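Local coordinates for flavin reductase domain protein (Arthrobacter sp., PDB 2QCK) that probably catalyses the reduction of flavin, with FMN as the likely bound flavin, as in related flavin reductase domain proteins, at residues A22-I27 against T148-H153; G74-G79 against A115-G120; F53-A58 against A132-E137. All blocks are in the same frame, centred on the assembly; numbering follows the deposited sequence.

Contact 1: residues A22-I27 against T148-H153; sequences AGVAII and TPLLYH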
loop_
_atom_site.group_PDB
_atom_site.type_symbol
_atom_site.label_atom_id
_atom_site.label_comp_id
_atom_site.label_asym_id
_atom_site.label_seq_id
_atom_site.Cartn_x
_atom_site.Cartn_y
_atom_site.Cartn_z
ATOM N N ALA A 22 1.396 -7.374 1.257
ATOM C CA ALA A 22 1.098 -6.372 0.251
ATOM C C ALA A 22 0.718 -7.026 -1.074
ATOM O O ALA A 22 1.163 -8.123 -1.349
ATOM C CB ALA A 22 2.316 -5.472 0.069
ATOM N N GLY A 23 -0.097 -6.357 -1.871
ATOM C CA GLY A 23 -0.333 -6.792 -3.227
ATOM C C GLY A 23 0.793 -6.376 -4.124
ATOM O O GLY A 23 1.507 -5.458 -3.806
ATOM N N VAL A 24 0.902 -7.006 -5.295
ATOM C CA VAL A 24 2.042 -6.787 -6.185
ATOM C C VAL A 24 1.510 -6.187 -7.482
ATOM O O VAL A 24 0.589 -6.746 -8.072
ATOM C CB VAL A 24 2.837 -8.113 -6.422
ATOM C CG1 VAL A 24 4.104 -7.873 -7.291
ATOM C CG2 VAL A 24 3.209 -8.753 -5.069
ATOM N N ALA A 25 2.064 -5.028 -7.872
ATOM C CA ALA A 25 1.794 -4.384 -9.155
ATOM C C ALA A 25 3.129 -4.149 -9.879
ATOM O O ALA A 25 4.166 -4.313 -9.281
ATOM C CB ALA A 25 1.040 -3.033 -8.929
ATOM N N ILE A 26 3.094 -3.795 -11.169
ATOM C CA ILE A 26 4.275 -3.335 -11.899
ATOM C C ILE A 26 4.010 -1.984 -12.561
ATOM O O ILE A 26 2.932 -1.760 -13.186
ATOM C CB ILE A 26 4.795 -4.327 -12.987
ATOM C CG1 ILE A 26 5.211 -5.659 -12.342
ATOM C CG2 ILE A 26 5.950 -3.651 -13.692
ATOM C CD1 ILE A 26 5.266 -6.872 -13.280
ATOM N N ILE A 27 4.972 -1.073 -12.390
ATOM C CA ILE A 27 4.898 0.293 -12.951
ATOM C C ILE A 27 5.783 0.302 -14.165
ATOM O O ILE A 27 6.867 -0.236 -14.103
ATOM C CB ILE A 27 5.411 1.349 -11.952
ATOM C CG1 ILE A 27 4.502 1.383 -10.738
ATOM C CG2 ILE A 27 5.515 2.782 -12.608
ATOM C CD1 ILE A 27 3.215 2.144 -10.959
ATOM N N THR A 148 -6.714 -14.767 -9.249
ATOM C CA THR A 148 -6.408 -14.544 -7.843
ATOM C C THR A 148 -5.241 -13.553 -7.757
ATOM O O THR A 148 -4.215 -13.728 -8.426
ATOM C CB THR A 148 -6.061 -15.909 -7.206
ATOM O OG1 THR A 148 -7.223 -16.746 -7.276
ATOM C CG2 THR A 148 -5.577 -15.801 -5.766
ATOM N N PRO A 149 -5.391 -12.496 -6.963
ATOM C CA PRO A 149 -4.298 -11.523 -6.824
ATOM C C PRO A 149 -3.001 -12.103 -6.297
ATOM O O PRO A 149 -3.009 -13.032 -5.510
ATOM C CB PRO A 149 -4.831 -10.513 -5.815
ATOM C CG PRO A 149 -6.298 -10.691 -5.794
ATOM C CD PRO A 149 -6.590 -12.101 -6.193
ATOM N N LEU A 150 -1.893 -11.545 -6.754
ATOM C CA LEU A 150 -0.570 -11.885 -6.231
ATOM C C LEU A 150 -0.234 -10.987 -5.041
ATOM O O LEU A 150 -0.399 -9.742 -5.089
ATOM C CB LEU A 150 0.481 -11.723 -7.339
ATOM C CG LEU A 150 1.928 -12.203 -7.142
ATOM C CD1 LEU A 150 1.941 -13.701 -6.906
ATOM C CD2 LEU A 150 2.759 -11.811 -8.363
ATOM N N LEU A 151 0.259 -11.637 -3.986
ATOM C CA LEU A 151 0.692 -10.969 -2.774
ATOM C C LEU A 151 2.160 -11.209 -2.562
ATOM O O LEU A 151 2.746 -12.136 -3.136
ATOM C CB LEU A 151 -0.064 -11.517 -1.586
ATOM C CG LEU A 151 -1.537 -11.850 -1.821
ATOM C CD1 LEU A 151 -2.019 -12.708 -0.655
ATOM C CD2 LEU A 151 -2.304 -10.600 -1.947
ATOM N N TYR A 152 2.768 -10.344 -1.760
ATOM C CA TYR A 152 4.160 -10.538 -1.361
ATOM C C TYR A 152 4.265 -10.263 0.118
ATOM O O TYR A 152 3.735 -9.279 0.616
ATOM C CB TYR A 152 5.013 -9.561 -2.071
ATOM C CG TYR A 152 6.475 -9.813 -1.952
ATOM C CD1 TYR A 152 7.068 -10.822 -2.662
ATOM C CD2 TYR A 152 7.291 -9.029 -1.120
ATOM C CE1 TYR A 152 8.397 -11.044 -2.587
ATOM C CE2 TYR A 152 8.663 -9.270 -1.037
ATOM C CZ TYR A 152 9.187 -10.279 -1.773
ATOM O OH TYR A 152 10.540 -10.549 -1.738
ATOM N N HIS A 153 4.924 -11.153 0.829
ATOM C CA HIS A 153 4.956 -11.078 2.263
ATOM C C HIS A 153 6.237 -11.760 2.714
ATOM O O HIS A 153 6.578 -12.851 2.217
ATOM C CB HIS A 153 3.744 -11.798 2.841
ATOM C CG HIS A 153 3.935 -12.249 4.243
ATOM N ND1 HIS A 153 4.449 -11.423 5.226
ATOM C CD2 HIS A 153 3.720 -13.448 4.829
ATOM C CE1 HIS A 153 4.532 -12.092 6.365
ATOM N NE2 HIS A 153 4.092 -13.321 6.152
#

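Contact 2: residues G74-G79 against A115-G120; sequences GVHMLG and AGWLIG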
loop_
_atom_site.group_PDB
_atom_site.type_symbol
_atom_site.label_atom_id
_atom_site.label_comp_id
_atom_site.label_asym_id
_atom_site.label_seq_id
_atom_site.Cartn_x
_atom_site.Cartn_y
_atom_site.Cartn_z
ATOM N N GLY A 74 2.315 3.535 -16.567
ATOM C CA GLY A 74 1.323 2.472 -16.437
ATOM C C GLY A 74 1.460 1.765 -15.108
ATOM O O GLY A 74 2.548 1.615 -14.594
ATOM N N VAL A 75 0.340 1.334 -14.541
ATOM C CA VAL A 75 0.383 0.383 -13.449
ATOM C C VAL A 75 -0.368 -0.909 -13.796
ATOM O O VAL A 75 -1.456 -0.864 -14.391
ATOM C CB VAL A 75 -0.134 1.012 -12.072
ATOM C CG1 VAL A 75 -1.575 1.350 -12.121
ATOM C CG2 VAL A 75 0.175 0.073 -10.907
ATOM N N HIS A 76 0.229 -2.047 -13.441
ATOM C CA HIS A 76 -0.335 -3.373 -13.757
ATOM C C HIS A 76 -0.598 -4.161 -12.509
ATOM O O HIS A 76 0.305 -4.371 -11.711
ATOM C CB HIS A 76 0.599 -4.165 -14.628
ATOM C CG HIS A 76 0.930 -3.473 -15.904
ATOM N ND1 HIS A 76 1.771 -2.380 -15.947
ATOM C CD2 HIS A 76 0.545 -3.711 -17.176
ATOM C CE1 HIS A 76 1.901 -1.983 -17.201
ATOM N NE2 HIS A 76 1.159 -2.770 -17.963
HETATM N N MSE A 77 -1.836 -4.575 -12.334
HETATM C CA MSE A 77 -2.213 -5.479 -11.227
HETATM C C MSE A 77 -1.946 -6.890 -11.722
HETATM O O MSE A 77 -2.177 -7.206 -12.897
HETATM C CB MSE A 77 -3.690 -5.330 -10.891
HETATM C CG MSE A 77 -3.975 -4.134 -10.022
HETATM SE SE MSE A 77 -3.623 -2.380 -10.861
HETATM C CE MSE A 77 -4.309 -1.262 -9.339
ATOM N N LEU A 78 -1.434 -7.714 -10.817
ATOM C CA LEU A 78 -0.902 -9.031 -11.118
ATOM C C LEU A 78 -1.753 -10.105 -10.473
ATOM O O LEU A 78 -2.279 -9.933 -9.374
ATOM C CB LEU A 78 0.551 -9.126 -10.595
ATOM C CG LEU A 78 1.559 -8.167 -11.226
ATOM C CD1 LEU A 78 2.989 -8.583 -10.907
ATOM C CD2 LEU A 78 1.391 -8.077 -12.742
ATOM N N GLY A 79 -1.913 -11.218 -11.175
ATOM C CA GLY A 79 -2.429 -12.420 -10.545
ATOM C C GLY A 79 -1.359 -13.468 -10.327
ATOM O O GLY A 79 -0.199 -13.278 -10.647
ATOM N N ALA A 115 -3.753 -8.855 -14.716
ATOM C CA ALA A 115 -5.132 -8.746 -14.204
ATOM C C ALA A 115 -5.868 -7.508 -14.746
ATOM O O ALA A 115 -7.105 -7.473 -14.842
ATOM C CB ALA A 115 -5.147 -8.731 -12.685
ATOM N N GLY A 116 -5.077 -6.496 -15.086
ATOM C CA GLY A 116 -5.534 -5.306 -15.753
ATOM C C GLY A 116 -4.506 -4.237 -15.530
ATOM O O GLY A 116 -3.561 -4.424 -14.755
ATOM N N TRP A 117 -4.662 -3.138 -16.241
ATOM C CA TRP A 117 -3.783 -1.979 -16.087
ATOM C C TRP A 117 -4.523 -0.644 -16.110
ATOM O O TRP A 117 -5.663 -0.536 -16.603
ATOM C CB TRP A 117 -2.702 -1.984 -17.175
ATOM C CG TRP A 117 -3.245 -2.105 -18.566
ATOM C CD1 TRP A 117 -3.377 -3.243 -19.287
ATOM C CD2 TRP A 117 -3.718 -1.044 -19.399
ATOM N NE1 TRP A 117 -3.912 -2.966 -20.528
ATOM C CE2 TRP A 117 -4.130 -1.618 -20.617
ATOM C CE3 TRP A 117 -3.828 0.332 -19.236
ATOM C CZ2 TRP A 117 -4.645 -0.871 -21.652
ATOM C CZ3 TRP A 117 -4.358 1.071 -20.251
ATOM C CH2 TRP A 117 -4.745 0.473 -21.459
ATOM N N LEU A 118 -3.826 0.373 -15.613
ATOM C CA LEU A 118 -4.278 1.754 -15.684
ATOM C C LEU A 118 -3.130 2.600 -16.212
ATOM O O LEU A 118 -1.962 2.298 -15.922
ATOM C CB LEU A 118 -4.674 2.247 -14.281
ATOM C CG LEU A 118 -5.715 1.447 -13.497
ATOM C CD1 LEU A 118 -5.935 2.045 -12.130
ATOM C CD2 LEU A 118 -7.000 1.395 -14.268
ATOM N N ILE A 119 -3.452 3.645 -16.972
ATOM C CA ILE A 119 -2.467 4.637 -17.410
ATOM C C ILE A 119 -2.765 5.960 -16.692
ATOM O O ILE A 119 -3.913 6.393 -16.566
ATOM C CB ILE A 119 -2.429 4.804 -18.966
ATOM C CG1 ILE A 119 -1.752 3.576 -19.591
ATOM C CG2 ILE A 119 -1.658 6.072 -19.401
ATOM C CD1 ILE A 119 -1.692 3.563 -21.086
ATOM N N GLY A 120 -1.712 6.596 -16.196
ATOM C CA GLY A 120 -1.867 7.829 -15.456
ATOM C C GLY A 120 -0.851 8.870 -15.846
ATOM O O GLY A 120 0.139 8.566 -16.534
#

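Contact 3: residues F53-A58 against A132-E137; sequences FTFNMA and AVVVVE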
loop_
_atom_site.group_PDB
_atom_site.type_symbol
_atom_site.label_atom_id
_atom_site.label_comp_id
_atom_site.label_asym_id
_atom_site.label_seq_id
_atom_site.Cartn_x
_atom_site.Cartn_y
_atom_site.Cartn_z
ATOM N N PHE A 53 -3.869 7.262 -7.722
ATOM C CA PHE A 53 -3.190 6.300 -6.889
ATOM C C PHE A 53 -1.828 6.860 -6.543
ATOM O O PHE A 53 -1.378 7.804 -7.160
ATOM C CB PHE A 53 -3.044 4.890 -7.533
ATOM C CG PHE A 53 -2.180 4.827 -8.776
ATOM C CD1 PHE A 53 -2.729 5.001 -10.024
ATOM C CD2 PHE A 53 -0.842 4.461 -8.700
ATOM C CE1 PHE A 53 -1.964 4.903 -11.161
ATOM C CE2 PHE A 53 -0.072 4.390 -9.846
ATOM C CZ PHE A 53 -0.641 4.599 -11.059
ATOM N N THR A 54 -1.218 6.262 -5.529
ATOM C CA THR A 54 0.111 6.637 -5.063
ATOM C C THR A 54 1.001 5.409 -4.997
ATOM O O THR A 54 0.503 4.307 -4.839
ATOM C CB THR A 54 0.007 7.223 -3.651
ATOM O OG1 THR A 54 -0.715 6.310 -2.827
ATOM C CG2 THR A 54 -0.728 8.529 -3.666
ATOM N N PHE A 55 2.314 5.606 -5.134
ATOM C CA PHE A 55 3.291 4.610 -4.730
ATOM C C PHE A 55 4.564 5.313 -4.250
ATOM O O PHE A 55 4.747 6.530 -4.458
ATOM C CB PHE A 55 3.581 3.635 -5.894
ATOM C CG PHE A 55 4.196 4.282 -7.095
ATOM C CD1 PHE A 55 3.408 4.940 -8.024
ATOM C CD2 PHE A 55 5.595 4.269 -7.300
ATOM C CE1 PHE A 55 3.985 5.519 -9.147
ATOM C CE2 PHE A 55 6.144 4.888 -8.396
ATOM C CZ PHE A 55 5.346 5.518 -9.310
ATOM N N ASN A 56 5.429 4.546 -3.607
ATOM C CA ASN A 56 6.708 5.026 -3.149
ATOM C C ASN A 56 7.835 4.325 -3.907
ATOM O O ASN A 56 7.703 3.155 -4.322
ATOM C CB ASN A 56 6.865 4.801 -1.644
ATOM C CG ASN A 56 5.763 5.467 -0.815
ATOM O OD1 ASN A 56 5.187 6.473 -1.225
ATOM N ND2 ASN A 56 5.441 4.884 0.351
HETATM N N MSE A 57 8.943 5.038 -4.101
HETATM C CA MSE A 57 10.119 4.406 -4.670
HETATM C C MSE A 57 11.374 5.085 -4.227
HETATM O O MSE A 57 11.336 6.203 -3.729
HETATM C CB MSE A 57 10.030 4.465 -6.185
HETATM C CG MSE A 57 10.171 5.839 -6.761
HETATM SE SE MSE A 57 9.993 5.787 -8.699
HETATM C CE MSE A 57 11.495 4.701 -9.277
ATOM N N ALA A 58 12.490 4.395 -4.485
ATOM C CA ALA A 58 13.801 4.807 -4.079
ATOM C C ALA A 58 14.344 5.679 -5.213
ATOM O O ALA A 58 14.236 5.317 -6.401
ATOM C CB ALA A 58 14.704 3.576 -3.912
ATOM N N ALA A 132 10.865 8.790 -2.752
ATOM C CA ALA A 132 9.800 9.723 -3.129
ATOM C C ALA A 132 8.424 9.084 -3.058
ATOM O O ALA A 132 8.259 7.877 -3.301
ATOM C CB ALA A 132 10.062 10.234 -4.621
ATOM N N VAL A 133 7.420 9.896 -2.733
ATOM C CA VAL A 133 6.024 9.548 -2.963
ATOM C C VAL A 133 5.629 10.057 -4.358
ATOM O O VAL A 133 5.868 11.224 -4.701
ATOM C CB VAL A 133 5.110 10.203 -1.901
ATOM C CG1 VAL A 133 3.621 9.919 -2.162
ATOM C CG2 VAL A 133 5.608 9.794 -0.430
ATOM N N VAL A 134 5.041 9.184 -5.175
ATOM C CA VAL A 134 4.605 9.572 -6.503
ATOM C C VAL A 134 3.076 9.521 -6.500
ATOM O O VAL A 134 2.518 8.465 -6.150
ATOM C CB VAL A 134 5.153 8.663 -7.583
ATOM C CG1 VAL A 134 4.857 9.265 -8.916
ATOM C CG2 VAL A 134 6.690 8.401 -7.402
ATOM N N VAL A 135 2.438 10.626 -6.925
ATOM C CA VAL A 135 0.981 10.779 -7.052
ATOM C C VAL A 135 0.591 10.809 -8.522
ATOM O O VAL A 135 1.140 11.585 -9.284
ATOM C CB VAL A 135 0.481 12.110 -6.419
ATOM C CG1 VAL A 135 -1.092 12.253 -6.570
ATOM C CG2 VAL A 135 0.935 12.216 -4.989
ATOM N N VAL A 136 -0.361 9.965 -8.919
ATOM C CA VAL A 136 -0.673 9.751 -10.343
ATOM C C VAL A 136 -2.170 9.920 -10.513
ATOM O O VAL A 136 -2.922 9.372 -9.721
ATOM C CB VAL A 136 -0.309 8.352 -10.699
ATOM C CG1 VAL A 136 -0.473 8.117 -12.153
ATOM C CG2 VAL A 136 1.158 8.070 -10.234
ATOM N N GLU A 137 -2.584 10.659 -11.530
ATOM C CA GLU A 137 -3.995 10.742 -11.898
ATOM C C GLU A 137 -4.255 9.829 -13.102
ATOM O O GLU A 137 -3.584 9.943 -14.138
ATOM C CB GLU A 137 -4.376 12.183 -12.269
ATOM C CG GLU A 137 -5.890 12.314 -12.588
ATOM C CD GLU A 137 -6.377 13.732 -12.857
ATOM O OE1 GLU A 137 -5.898 14.676 -12.210
ATOM O OE2 GLU A 137 -7.309 13.895 -13.663
#

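Contact 1: residues A22-I27 against T148-H153
L150 is where the segment 148-153 first meets 22-27. Its carbonyl O takes the N-H of V24 at 3.0 Å (V24 N to L150 O); the bond is bent, 137° at the hydrogen, and the donor lies above the carbonyl plane, not on a lone pair. The same oxygen also receives a CA-H contact from G23. With CG anti to the backbone N, the L150 side chain brings CD2 to 4.2 Å from V24 CB, an apolar touch beside the bond.

L151 comes next, opposite G23 in an antiparallel non-hydrogen-bonded pair whose CA atoms stand 4.3 Å apart. Its CA makes a CA-H...O contact with A22 O, 3.2 Å from L151 CA, while its side chain turns to A21 of the second subunit.

Y152 forms the hydrogen-bonded pair with A22. Y152 N reaches A22 O at 2.8 Å, nearly along the C=O axis and fairly straight (162°), whereas the return bond from A22 N to Y152 O, at 3.1 Å, is weak. On the side-chain level Y152 CB meets V24 CG2 at 3.6 Å, the two side chains crossing obliquely. Because CG is anti to the backbone N (chi1 -169°), the phenol ring leads off and meets the ring of Y157 edge-to-face.

Strand 22-31 is broken at V24, yet the N-H of V24 still finds a carbonyl. With one nearly straight backbone bond and two bent ones, the hold depends on the course of the main chain through that break and not on polar side chains, V24 adding apolar packing on L150 and Y152.

Contact 2: residues G74-G79 against A115-G120
L118 O is gripped twice, by the N-H of V75 (V75 N to L118 O 2.9 Å, 165° at the hydrogen) and by a CA-H contact from G74. V75 O mirrors it, accepting from L118 N at 2.9 Å and from the CA-H of W117, so V75 and L118 form an antiparallel hydrogen-bonded pair. Further along, M77 N donates to G116 O at 3.0 Å and A115 N to M77 O at 2.9 Å, the latter from above the carbonyl plane.

V75 and L118 lie side by side on one face of the sheet, with V75 CG1 3.9 Å from L118 CB. On the other face H76 pairs with W117. The CB of W117 sits over the H76 ring, 4.1 Å from its centroid, in a CH-pi contact nearest CD2. W117 CG takes the crowded place between N and the carbonyl carbon (chi1 53°), and its indole lies oblique to the imidazole, planes at 47°.

H76 ND1 bonds to I26 O on the neighbouring strand 22-31. M77, a selenomethionine, and A115 also pack against M16 of the second subunit.

A carbonyl can only accept, so the imidazole very probably carries its hydrogen on ND1, its rotation fixed by that bond and by the methylene of W117.

Contact 3: residues F53-A58 against A132-E137
Two phenyl rings, F53 and F55, each carry a valine from the facing strand on one face. V136 CB stands 3.8 Å above the plane of the F53 ring, offset toward the rim, and V134 CB does the same for F55 at 3.6 Å; both are CH-pi contacts. At the edge of the F55 ring, near its plane, V136 CG2 approaches CE1 at 4.0 Å, so V136 serves both rings. Each phenylalanine has CG in the crowded position between backbone N and carbonyl carbon (chi1 65° and 63°), which swings the ring across onto its partner strand. The valines keep CG1 anti to the backbone N and present CB with both methyls to the ring.

Under this layer the backbones are joined by six hydrogen bonds in three reciprocal pairs: F53 with V136, F55 with V134 and M57 with A132. The straightest runs from V134 N to F55 O, 2.8 Å at 174°. On the other face the OD1 of N56 touches V133 CG2 at 3.4 Å, while its ND2 bonds to T54 OG1 of the second subunit, and N56 ND2 of that subunit bonds likewise to T54 OG1 here.

Strand 44-48 flanks 51-58 and strand 116-127 flanks 131-143. F53 packs on V75, and F55 and V136 on I73, of strand 72-77 within the curled sheet, and helix 64-69 closes over selenomethionine M57 and A132 through W64.

Overall arrangement
After the N-terminal helix 10-18, strand 22-31 is the first strand, and contact 1 closes the widest loop, bringing 148-153 back to it. Inside lies contact 3, joining 53-58 to 132-137, and inside that again contact 2, joining 74-79 to 115-120; the three are nested and none cross. All belong to one curled antiparallel sheet, consistent with the split barrel of FMN-binding flavin reductases. Strand 72-77 runs beside 22-31, linking contacts 1 and 2, while the turn from 116-127 into 131-143 leads from contact 2 to contact 3. I27 and V75 pack on the phenylalanines of contact 3, and each contact reaches the second subunit.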